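Local coordinates for ribokinase, putative (Burkholderia thailandensis, PDB 3B1N), which is a nucleoside kinase of the ribokinase family that binds ADP and nucleosides such as inosine and mizoribine and probably phosphorylates the nucleoside, at residues A64-T69 against L85-E90. Residues are numbered along the deposited sequence; the frame is centred on the assembly and turned at random.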
loop_
_atom_site.group_PDB
_atom_site.type_symbol
_atom_site.label_atom_id
_atom_site.label_comp_id
_atom_site.label_asym_id
_atom_site.label_seq_id
_atom_site.Cartn_x
_atom_site.Cartn_y
_atom_site.Cartn_z
ATOM N N ALA B 64 3.055 -28.149 -14.155
ATOM C CA ALA B 64 2.129 -27.329 -13.359
ATOM C C ALA B 64 0.973 -26.896 -14.233
ATOM O O ALA B 64 1.215 -26.332 -15.283
ATOM C CB ALA B 64 2.909 -26.087 -12.877
ATOM N N ARG B 65 -0.256 -27.155 -13.764
ATOM C CA ARG B 65 -1.459 -26.787 -14.512
ATOM C C ARG B 65 -2.205 -25.694 -13.746
ATOM O O ARG B 65 -2.929 -25.994 -12.796
ATOM C CB ARG B 65 -2.390 -28.012 -14.732
ATOM C CG ARG B 65 -1.659 -29.255 -15.323
ATOM C CD ARG B 65 -1.296 -29.056 -16.762
ATOM N NE ARG B 65 -0.580 -30.258 -17.258
ATOM C CZ ARG B 65 -1.160 -31.383 -17.682
ATOM N NH1 ARG B 65 -2.482 -31.514 -17.752
ATOM N NH2 ARG B 65 -0.391 -32.403 -18.065
ATOM N N MET B 66 -1.997 -24.438 -14.158
ATOM C CA MET B 66 -2.701 -23.304 -13.505
ATOM C C MET B 66 -4.189 -23.361 -13.797
ATOM O O MET B 66 -4.562 -23.568 -14.956
ATOM C CB MET B 66 -2.179 -21.976 -14.029
ATOM C CG MET B 66 -0.697 -21.731 -13.699
ATOM S SD MET B 66 0.040 -20.330 -14.605
ATOM C CE MET B 66 -1.182 -19.147 -14.322
ATOM N N MET B 67 -4.976 -23.165 -12.737
ATOM C CA MET B 67 -6.427 -23.045 -12.887
ATOM C C MET B 67 -6.823 -21.711 -12.304
ATOM O O MET B 67 -6.692 -21.496 -11.088
ATOM C CB MET B 67 -7.127 -24.170 -12.159
ATOM C CG MET B 67 -8.676 -24.035 -12.267
ATOM S SD MET B 67 -9.596 -25.481 -11.638
ATOM C CE MET B 67 -9.623 -26.484 -13.127
ATOM N N GLY B 68 -7.284 -20.843 -13.181
ATOM C CA GLY B 68 -7.673 -19.482 -12.758
ATOM C C GLY B 68 -8.295 -18.746 -13.907
ATOM O O GLY B 68 -8.321 -19.247 -15.063
ATOM N N THR B 69 -8.785 -17.534 -13.622
ATOM C CA THR B 69 -9.402 -16.708 -14.647
ATOM C C THR B 69 -8.609 -15.423 -14.906
ATOM O O THR B 69 -8.094 -14.807 -13.949
ATOM C CB THR B 69 -10.866 -16.335 -14.217
ATOM O OG1 THR B 69 -10.864 -15.959 -12.835
ATOM C CG2 THR B 69 -11.761 -17.557 -14.339
ATOM N N LEU B 85 7.045 -20.188 -21.539
ATOM C CA LEU B 85 7.621 -20.976 -20.412
ATOM C C LEU B 85 7.292 -22.445 -20.439
ATOM O O LEU B 85 7.901 -23.220 -19.671
ATOM C CB LEU B 85 7.151 -20.399 -19.060
ATOM C CG LEU B 85 7.692 -19.013 -18.721
ATOM C CD1 LEU B 85 6.955 -18.417 -17.524
ATOM C CD2 LEU B 85 9.216 -19.051 -18.461
ATOM N N GLY B 86 6.343 -22.835 -21.293
ATOM C CA GLY B 86 5.808 -24.203 -21.336
ATOM C C GLY B 86 4.769 -24.513 -20.264
ATOM O O GLY B 86 4.544 -25.683 -19.922
ATOM N N LEU B 87 4.081 -23.471 -19.785
ATOM C CA LEU B 87 2.968 -23.629 -18.831
ATOM C C LEU B 87 1.654 -23.816 -19.596
ATOM O O LEU B 87 1.264 -22.964 -20.421
ATOM C CB LEU B 87 2.888 -22.432 -17.874
ATOM C CG LEU B 87 4.020 -22.244 -16.854
ATOM C CD1 LEU B 87 4.044 -20.861 -16.275
ATOM C CD2 LEU B 87 3.789 -23.236 -15.741
ATOM N N SER B 88 0.978 -24.931 -19.317
ATOM C CA SER B 88 -0.240 -25.292 -20.021
ATOM C C SER B 88 -1.302 -24.259 -19.690
ATOM O O SER B 88 -1.443 -23.907 -18.512
ATOM C CB SER B 88 -0.800 -26.619 -19.530
ATOM O OG SER B 88 -1.980 -26.905 -20.231
ATOM N N ARG B 89 -2.041 -23.844 -20.722
ATOM C CA ARG B 89 -3.187 -22.933 -20.555
ATOM C C ARG B 89 -4.503 -23.681 -20.461
ATOM O O ARG B 89 -5.578 -23.055 -20.530
ATOM C CB ARG B 89 -3.221 -21.866 -21.651
ATOM C CG ARG B 89 -1.977 -20.935 -21.578
ATOM C CD ARG B 89 -1.944 -19.783 -22.605
ATOM N NE ARG B 89 -1.919 -20.202 -23.999
ATOM C CZ ARG B 89 -2.975 -20.213 -24.820
ATOM N NH1 ARG B 89 -4.195 -19.858 -24.409
ATOM N NH2 ARG B 89 -2.811 -20.607 -26.075
ATOM N N GLU B 90 -4.425 -25.006 -20.252
ATOM C CA GLU B 90 -5.597 -25.912 -20.277
ATOM C C GLU B 90 -6.734 -25.361 -19.385
ATOM O O GLU B 90 -7.903 -25.271 -19.834
ATOM C CB GLU B 90 -5.159 -27.317 -19.795
ATOM C CG GLU B 90 -6.298 -28.315 -19.719
ATOM C CD GLU B 90 -5.827 -29.736 -19.394
ATOM O OE1 GLU B 90 -6.678 -30.648 -19.418
ATOM O OE2 GLU B 90 -4.632 -29.944 -19.066
HETATM O O HOH W 1 -0.019 -23.969 -16.220
HETATM O O HOH W 2 2.170 -26.997 -17.829
HETATM O O HOH W 3 -3.710 -24.963 -17.114
#
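Arg65 reaches across to Ser88 and Glu90 with an apolar stem and a charged end. From CB, chi1 (-51°) sets CG beside the backbone N, and the bend at chi2 (-72°) brings CD to 3.7 Å from CB of Ser88, methylene against methylene. Beyond it NE bonds to a residue just outside the segments, NH1 makes a salt bridge to OE2 of Glu90 at 3.0 Å, the guanidinium and carboxylate planes inclined by 32°, and NH2 pairs with Asp63. Arginine suits the place because its methylenes cross Ser88 while its two terminal nitrogens each meet a different carboxylate. Ser88, small enough to lie under that stem, uses its OG to accept the N-H of Glu90 (3.1 Å), closing an ST turn at the corner where the chain swings round. The segments belong to a beta-alpha-beta unit, strand 64-71, helix 76-85 and strand 88-95, at one edge of the large, mostly parallel sheet of the ribokinase fold. Between 64-66 and Ser88 three waters replace direct backbone bonds, which begin further along, where Gly68 bonds Tyr91 and Arg93. One water donates to Ala64 O and Ser88 O and accepts from Met66 N; a second links Ala64 O to Ser88 N, and a third Met66 O to Ser88 O. Branched Leu87 sets CD2 4.1 Å from Ala64 CB and CD1 4.4 Å from SD of flexible Met66, on the face packed against helices 49-59 and 76-85.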